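PDB 2JHP: core protein VP4, which caps viral mRNA inside the bluetongue virus core as a multifunctional enzyme that binds S-adenosyl-L-homocysteine and guanine at separate sites. Local coordinates for residues 507-518 with 567-578. Numbering follows the deposited sequence.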
ATOM      1  N   ILE A 507       1.249  -0.546  25.062  1.00 19.19           N
ATOM      2  CA  ILE A 507       1.426   0.775  25.655  1.00 24.79           C
ATOM      3  C   ILE A 507       2.872   0.918  26.117  1.00 34.59           C
ATOM      4  O   ILE A 507       3.400   0.010  26.753  1.00 38.46           O
ATOM      5  CB  ILE A 507       0.478   0.976  26.856  1.00 30.34           C
ATOM      6  CG1 ILE A 507      -0.989   0.841  26.425  1.00 48.71           C
ATOM      7  CG2 ILE A 507       0.722   2.322  27.507  1.00 11.51           C
ATOM      8  CD1 ILE A 507      -1.978   0.666  27.575  1.00  8.36           C
ATOM      9  N   PRO A 508       3.532   2.041  25.780  1.00 27.26           N
ATOM     10  CA  PRO A 508       4.914   2.237  26.234  1.00  5.34           C
ATOM     11  C   PRO A 508       5.039   2.268  27.754  1.00  6.63           C
ATOM     12  O   PRO A 508       4.066   2.526  28.463  1.00 19.96           O
ATOM     13  CB  PRO A 508       5.280   3.606  25.666  1.00-11.89           C
ATOM     14  CG  PRO A 508       4.347   3.809  24.527  1.00 62.39           C
ATOM     15  CD  PRO A 508       3.068   3.174  24.962  1.00 21.96           C
ATOM     16  N   ASP A 509       6.244   2.004  28.242  1.00-11.21           N
ATOM     17  CA  ASP A 509       6.464   1.827  29.646  1.00-18.26           C
ATOM     18  C   ASP A 509       7.867   2.286  30.041  1.00-18.21           C
ATOM     19  O   ASP A 509       8.864   1.623  29.712  1.00-18.78           O
ATOM     20  CB  ASP A 509       6.271   0.347  29.999  1.00-14.38           C
ATOM     21  CG  ASP A 509       6.795   0.007  31.372  1.00  2.29           C
ATOM     22  OD1 ASP A 509       7.705  -0.840  31.466  1.00 26.44           O
ATOM     23  OD2 ASP A 509       6.315   0.613  32.350  1.00-15.78           O
ATOM     24  N   PRO A 510       7.966   3.385  30.815  1.00-19.13           N
ATOM     25  CA  PRO A 510       6.943   4.325  31.294  1.00 -9.68           C
ATOM     26  C   PRO A 510       6.066   4.927  30.224  1.00  5.33           C
ATOM     27  O   PRO A 510       6.560   5.240  29.143  1.00  8.26           O
ATOM     28  CB  PRO A 510       7.763   5.420  32.018  1.00-13.83           C
ATOM     29  CG  PRO A 510       9.190   5.147  31.692  1.00 -2.17           C
ATOM     30  CD  PRO A 510       9.281   3.681  31.419  1.00 -1.04           C
ATOM     31  N   PRO A 511       4.759   5.065  30.517  1.00 33.23           N
ATOM     32  CA  PRO A 511       3.778   5.666  29.611  1.00 31.30           C
ATOM     33  C   PRO A 511       4.050   7.155  29.384  1.00  8.01           C
ATOM     34  O   PRO A 511       3.310   8.013  29.870  1.00  8.26           O
ATOM     35  CB  PRO A 511       2.444   5.444  30.336  1.00 51.03           C
ATOM     36  CG  PRO A 511       2.802   5.236  31.762  1.00 27.33           C
ATOM     37  CD  PRO A 511       4.145   4.606  31.779  1.00 51.54           C
ATOM     38  N   VAL A 512       5.114   7.442  28.640  1.00  8.50           N
ATOM     39  CA  VAL A 512       5.597   8.807  28.432  1.00  4.76           C
ATOM     40  C   VAL A 512       4.733   9.568  27.384  1.00  6.69           C
ATOM     41  O   VAL A 512       4.184   8.943  26.470  1.00 17.70           O
ATOM     42  CB  VAL A 512       7.123   8.781  28.076  1.00 11.65           C
ATOM     43  CG1 VAL A 512       7.351   8.350  26.641  1.00 -7.77           C
ATOM     44  CG2 VAL A 512       7.783  10.120  28.337  1.00  1.02           C
ATOM     45  N   PRO A 513       4.589  10.910  27.528  1.00 10.79           N
ATOM     46  CA  PRO A 513       3.748  11.687  26.623  1.00  1.36           C
ATOM     47  C   PRO A 513       4.438  12.065  25.309  1.00  5.20           C
ATOM     48  O   PRO A 513       4.524  13.256  24.973  1.00 11.54           O
ATOM     49  CB  PRO A 513       3.457  12.950  27.436  1.00-10.64           C
ATOM     50  CG  PRO A 513       4.707  13.158  28.221  1.00 -8.34           C
ATOM     51  CD  PRO A 513       5.194  11.770  28.564  1.00  6.60           C
ATOM     52  N   ASP A 514       4.899  11.062  24.563  1.00 10.83           N
ATOM     53  CA  ASP A 514       5.621  11.309  23.317  1.00 20.54           C
ATOM     54  C   ASP A 514       4.762  11.916  22.192  1.00 36.65           C
ATOM     55  O   ASP A 514       3.561  11.674  22.112  1.00 15.82           O
ATOM     56  CB  ASP A 514       6.291  10.031  22.837  1.00 14.43           C
ATOM     57  CG  ASP A 514       7.200  10.265  21.658  1.00  0.93           C
ATOM     58  OD1 ASP A 514       8.332  10.764  21.853  1.00 23.23           O
ATOM     59  OD2 ASP A 514       6.763   9.959  20.529  1.00 43.14           O
ATOM     60  N   ILE A 515       5.414  12.707  21.343  1.00 36.59           N
ATOM     61  CA  ILE A 515       4.807  13.368  20.184  1.00 29.24           C
ATOM     62  C   ILE A 515       3.821  12.478  19.416  1.00  7.90           C
ATOM     63  O   ILE A 515       2.756  12.936  19.006  1.00 12.04           O
ATOM     64  CB  ILE A 515       5.922  13.941  19.256  1.00 37.97           C
ATOM     65  CG1 ILE A 515       6.162  15.411  19.567  1.00 34.88           C
ATOM     66  CG2 ILE A 515       5.582  13.825  17.783  1.00  8.15           C
ATOM     67  CD1 ILE A 515       7.543  15.870  19.201  1.00 24.81           C
ATOM     68  N   SER A 516       4.184  11.205  19.246  1.00 -7.30           N
ATOM     69  CA  SER A 516       3.342  10.203  18.605  1.00  7.82           C
ATOM     70  C   SER A 516       1.939  10.207  19.200  1.00 21.34           C
ATOM     71  O   SER A 516       0.952  10.046  18.496  1.00 16.80           O
ATOM     72  CB  SER A 516       3.988   8.822  18.765  1.00 -3.63           C
ATOM     73  OG  SER A 516       4.105   8.452  20.126  1.00 12.39           O
ATOM     74  N   LEU A 517       1.875  10.390  20.513  1.00 11.66           N
ATOM     75  CA  LEU A 517       0.618  10.465  21.236  1.00 14.16           C
ATOM     76  C   LEU A 517       0.033  11.895  21.232  1.00 15.25           C
ATOM     77  O   LEU A 517      -1.143  12.085  20.924  1.00 25.92           O
ATOM     78  CB  LEU A 517       0.833   9.962  22.669  1.00 15.64           C
ATOM     79  CG  LEU A 517      -0.339   9.914  23.649  1.00 27.38           C
ATOM     80  CD1 LEU A 517      -1.365   8.871  23.224  1.00 23.36           C
ATOM     81  CD2 LEU A 517       0.159   9.658  25.084  1.00  8.90           C
ATOM     82  N   CYS A 518       0.875  12.883  21.554  1.00 14.39           N
ATOM     83  CA  CYS A 518       0.430  14.224  21.916  1.00 10.24           C
ATOM     84  C   CYS A 518       0.967  15.323  21.014  1.00 22.42           C
ATOM     85  O   CYS A 518       2.146  15.676  21.070  1.00 32.07           O
ATOM     86  CB  CYS A 518       0.798  14.530  23.372  1.00 19.29           C
ATOM     87  SG  CYS A 518       0.085  13.383  24.556  1.00 17.51           S
ATOM     88  N   ASP A 567      -4.514   7.933  21.207  1.00  4.64           N
ATOM     89  CA  ASP A 567      -4.773   6.694  21.962  1.00 -6.18           C
ATOM     90  C   ASP A 567      -5.240   6.969  23.393  1.00  8.07           C
ATOM     91  O   ASP A 567      -4.459   7.392  24.247  1.00 17.20           O
ATOM     92  CB  ASP A 567      -3.555   5.750  21.922  1.00 -6.81           C
ATOM     93  CG  ASP A 567      -3.876   4.345  22.453  1.00 14.12           C
ATOM     94  OD1 ASP A 567      -4.841   3.723  21.969  1.00 32.95           O
ATOM     95  OD2 ASP A 567      -3.157   3.843  23.344  1.00  5.36           O
ATOM     96  N   LEU A 568      -6.524   6.717  23.638  1.00 18.83           N
ATOM     97  CA  LEU A 568      -7.123   6.886  24.960  1.00  4.09           C
ATOM     98  C   LEU A 568      -6.439   6.062  26.042  1.00 23.03           C
ATOM     99  O   LEU A 568      -6.118   6.577  27.106  1.00  6.94           O
ATOM    100  CB  LEU A 568      -8.622   6.570  24.931  1.00 -5.53           C
ATOM    101  CG  LEU A 568      -9.541   7.657  24.362  1.00  7.81           C
ATOM    102  CD1 LEU A 568     -10.992   7.242  24.542  1.00  3.58           C
ATOM    103  CD2 LEU A 568      -9.294   9.009  25.027  1.00 -7.45           C
ATOM    104  N   PHE A 569      -6.215   4.783  25.769  1.00  6.59           N
ATOM    105  CA  PHE A 569      -5.647   3.884  26.777  1.00 18.86           C
ATOM    106  C   PHE A 569      -4.285   4.370  27.252  1.00  3.44           C
ATOM    107  O   PHE A 569      -4.049   4.505  28.439  1.00 -7.83           O
ATOM    108  CB  PHE A 569      -5.519   2.466  26.230  1.00 24.17           C
ATOM    109  CG  PHE A 569      -5.947   1.419  27.197  1.00-12.98           C
ATOM    110  CD1 PHE A 569      -6.996   0.556  26.893  1.00 40.07           C
ATOM    111  CD2 PHE A 569      -5.324   1.309  28.424  1.00 83.71           C
ATOM    112  CE1 PHE A 569      -7.407  -0.408  27.805  1.00 10.28           C
ATOM    113  CE2 PHE A 569      -5.722   0.364  29.319  1.00-12.56           C
ATOM    114  CZ  PHE A 569      -6.763  -0.507  29.018  1.00 23.39           C
ATOM    115  N   TRP A 570      -3.390   4.633  26.305  1.00 -6.76           N
ATOM    116  CA  TRP A 570      -2.062   5.163  26.597  1.00  6.82           C
ATOM    117  C   TRP A 570      -2.153   6.554  27.248  1.00 20.11           C
ATOM    118  O   TRP A 570      -1.440   6.846  28.214  1.00  8.86           O
ATOM    119  CB  TRP A 570      -1.260   5.180  25.295  1.00 24.12           C
ATOM    120  CG  TRP A 570       0.068   5.829  25.332  1.00-11.25           C
ATOM    121  CD1 TRP A 570       0.751   6.262  26.432  1.00-17.67           C
ATOM    122  CD2 TRP A 570       0.916   6.077  24.206  1.00 -8.03           C
ATOM    123  NE1 TRP A 570       1.967   6.789  26.056  1.00 -8.71           N
ATOM    124  CE2 TRP A 570       2.090   6.686  24.693  1.00 13.14           C
ATOM    125  CE3 TRP A 570       0.795   5.840  22.824  1.00 -9.30           C
ATOM    126  CZ2 TRP A 570       3.135   7.073  23.852  1.00  4.13           C
ATOM    127  CZ3 TRP A 570       1.833   6.231  21.988  1.00  9.14           C
ATOM    128  CH2 TRP A 570       2.990   6.832  22.509  1.00 -7.87           C
ATOM    129  N   TRP A 571      -3.048   7.388  26.725  1.00  8.38           N
ATOM    130  CA  TRP A 571      -3.277   8.731  27.262  1.00 -7.44           C
ATOM    131  C   TRP A 571      -3.763   8.689  28.719  1.00 11.24           C
ATOM    132  O   TRP A 571      -3.175   9.332  29.580  1.00 17.76           O
ATOM    133  CB  TRP A 571      -4.240   9.515  26.366  1.00 10.06           C
ATOM    134  CG  TRP A 571      -4.136  10.990  26.523  1.00  7.53           C
ATOM    135  CD1 TRP A 571      -3.209  11.812  25.954  1.00 35.29           C
ATOM    136  CD2 TRP A 571      -5.002  11.829  27.293  1.00 -8.30           C
ATOM    137  NE1 TRP A 571      -3.441  13.114  26.322  1.00  8.39           N
ATOM    138  CE2 TRP A 571      -4.531  13.152  27.151  1.00 10.47           C
ATOM    139  CE3 TRP A 571      -6.125  11.590  28.105  1.00 -3.11           C
ATOM    140  CZ2 TRP A 571      -5.142  14.233  27.790  1.00 17.08           C
ATOM    141  CZ3 TRP A 571      -6.735  12.665  28.732  1.00 29.91           C
ATOM    142  CH2 TRP A 571      -6.240  13.967  28.574  1.00 10.73           C
ATOM    143  N   PHE A 572      -4.807   7.909  28.998  1.00  4.48           N
ATOM    144  CA  PHE A 572      -5.259   7.710  30.377  1.00  7.26           C
ATOM    145  C   PHE A 572      -4.128   7.173  31.244  1.00  1.81           C
ATOM    146  O   PHE A 572      -4.041   7.493  32.439  1.00 -9.58           O
ATOM    147  CB  PHE A 572      -6.464   6.763  30.457  1.00 13.37           C
ATOM    148  CG  PHE A 572      -7.753   7.351  29.934  1.00 10.27           C
ATOM    149  CD1 PHE A 572      -8.084   8.683  30.165  1.00 10.03           C
ATOM    150  CD2 PHE A 572      -8.657   6.557  29.233  1.00 15.91           C
ATOM    151  CE1 PHE A 572      -9.279   9.216  29.689  1.00 29.41           C
ATOM    152  CE2 PHE A 572      -9.854   7.083  28.758  1.00 34.33           C
ATOM    153  CZ  PHE A 572     -10.164   8.415  28.986  1.00 58.43           C
ATOM    154  N   LYS A 573      -3.254   6.358  30.659  1.00 15.27           N
ATOM    155  CA  LYS A 573      -2.143   5.805  31.431  1.00 16.38           C
ATOM    156  C   LYS A 573      -1.098   6.881  31.718  1.00  9.07           C
ATOM    157  O   LYS A 573      -0.486   6.881  32.779  1.00  0.61           O
ATOM    158  CB  LYS A 573      -1.521   4.587  30.743  1.00 32.17           C
ATOM    159  CG  LYS A 573      -0.791   3.671  31.714  1.00  9.37           C
ATOM    160  CD  LYS A 573      -0.179   2.436  31.055  1.00 19.15           C
ATOM    161  CE  LYS A 573       0.763   1.707  32.022  1.00-10.31           C
ATOM    162  NZ  LYS A 573       1.566   0.656  31.319  1.00 16.26           N
ATOM    163  N   MET A 574      -0.924   7.814  30.786  1.00 -8.04           N
ATOM    164  CA  MET A 574       0.080   8.865  30.943  1.00 11.75           C
ATOM    165  C   MET A 574      -0.378   9.927  31.945  1.00 26.16           C
ATOM    166  O   MET A 574       0.445  10.527  32.638  1.00 33.38           O
ATOM    167  CB  MET A 574       0.498   9.467  29.577  1.00-12.68           C
ATOM    168  CG  MET A 574      -0.314  10.632  29.057  1.00 22.98           C
ATOM    169  SD  MET A 574       0.106  12.206  29.816  1.00 17.30           S
ATOM    170  CE  MET A 574       1.863  12.025  29.987  1.00 -8.83           C
ATOM    171  N   ILE A 575      -1.693  10.126  32.020  1.00 41.27           N
ATOM    172  CA  ILE A 575      -2.307  11.155  32.861  1.00 50.87           C
ATOM    173  C   ILE A 575      -2.247  10.795  34.348  1.00 32.55           C
ATOM    174  O   ILE A 575      -1.796  11.600  35.166  1.00 34.15           O
ATOM    175  CB  ILE A 575      -3.790  11.436  32.433  1.00 55.30           C
ATOM    176  CG1 ILE A 575      -3.867  12.020  31.011  1.00 96.75           C
ATOM    177  CG2 ILE A 575      -4.513  12.342  33.439  1.00 47.75           C
ATOM    178  CD1 ILE A 575      -3.188  13.364  30.822  1.00 79.27           C
ATOM    179  N   LEU A 576      -2.688   9.583  34.681  1.00 31.84           N
ATOM    180  CA  LEU A 576      -2.819   9.148  36.072  1.00 39.02           C
ATOM    181  C   LEU A 576      -1.534   8.557  36.637  1.00 50.29           C
ATOM    182  O   LEU A 576      -1.085   8.947  37.720  1.00 49.16           O
ATOM    183  CB  LEU A 576      -3.954   8.131  36.208  1.00 41.79           C
ATOM    184  CG  LEU A 576      -5.231   8.417  35.416  1.00 18.00           C
ATOM    185  CD1 LEU A 576      -6.155   7.212  35.459  1.00 24.36           C
ATOM    186  CD2 LEU A 576      -5.938   9.671  35.919  1.00 19.08           C
ATOM    187  N   ASP A 577      -0.946   7.621  35.897  1.00 55.55           N
ATOM    188  CA  ASP A 577       0.204   6.871  36.382  1.00 53.46           C
ATOM    189  C   ASP A 577       1.533   7.622  36.339  1.00 28.66           C
ATOM    190  O   ASP A 577       2.511   7.165  36.928  1.00 22.43           O
ATOM    191  CB  ASP A 577       0.343   5.548  35.615  1.00 69.75           C
ATOM    192  CG  ASP A 577      -0.568   4.452  36.153  1.00 91.30           C
ATOM    193  OD1 ASP A 577      -0.585   3.358  35.540  1.00 -2.80           O
ATOM    194  OD2 ASP A 577      -1.260   4.670  37.182  1.00  6.22           O
ATOM    195  N   TRP A 578       1.583   8.766  35.660  1.00 29.45           N
ATOM    196  CA  TRP A 578       2.882   9.323  35.283  1.00 12.47           C
ATOM    197  C   TRP A 578       3.202  10.798  35.614  1.00 15.59           C
ATOM    198  O   TRP A 578       4.373  11.132  35.803  1.00  8.52           O
ATOM    199  CB  TRP A 578       3.138   9.050  33.789  1.00  7.64           C
ATOM    200  CG  TRP A 578       4.502   9.431  33.318  1.00 18.35           C
ATOM    201  CD1 TRP A 578       5.618   8.658  33.346  1.00 24.96           C
ATOM    202  CD2 TRP A 578       4.896  10.687  32.750  1.00 31.56           C
ATOM    203  NE1 TRP A 578       6.689   9.345  32.832  1.00127.79           N
ATOM    204  CE2 TRP A 578       6.273  10.596  32.456  1.00 66.30           C
ATOM    205  CE3 TRP A 578       4.216  11.877  32.450  1.00 -4.53           C
ATOM    206  CZ2 TRP A 578       6.990  11.651  31.884  1.00 17.22           C
ATOM    207  CZ3 TRP A 578       4.928  12.931  31.888  1.00 42.47           C
ATOM    208  CH2 TRP A 578       6.303  12.810  31.609  1.00 14.79           C
TER
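The indole of Trp570 is sandwiched between Pro508 and Leu517. Pro508 CD lies 3.7 Å from the centroid of the five-membered ring of Trp570, nearly on its normal, and Leu517 CD2 takes the opposite face at 3.5 Å from the same centroid; both are CH-pi contacts. Around the rim of this indole come Val512 O and, 3.1 Å from Trp570 CH2, Ser516 OG. Trp578 receives Pro513 CD and, on the same face, Pro511 O, both displaced toward the rim, while Cys518 SG meets Trp571 at its edge. What swings Trp570 off the helix and into the loop is chi1 of 173°, which sets CG opposite the backbone N. Its NE1 then gives Val512 O a weak bond (3.1 Å, 133° at the hydrogen). Beyond the sandwich, Lys573 lays its extended chain across Pro511. At the N-terminus of the helix, Asp567 is the N-cap: its OD2 accepts from Trp570 N and pairs with Arg466, while OD1 bonds Ser461. Asp514 OD2 accepts from Ser516 N, an Asx turn, and from Ser516 OG, and bridges to Arg60. Helix 568-576 thus meets the proline-rich loop after strand 499-503 chiefly by apolar and CH-pi packing, with no salt bridge between them.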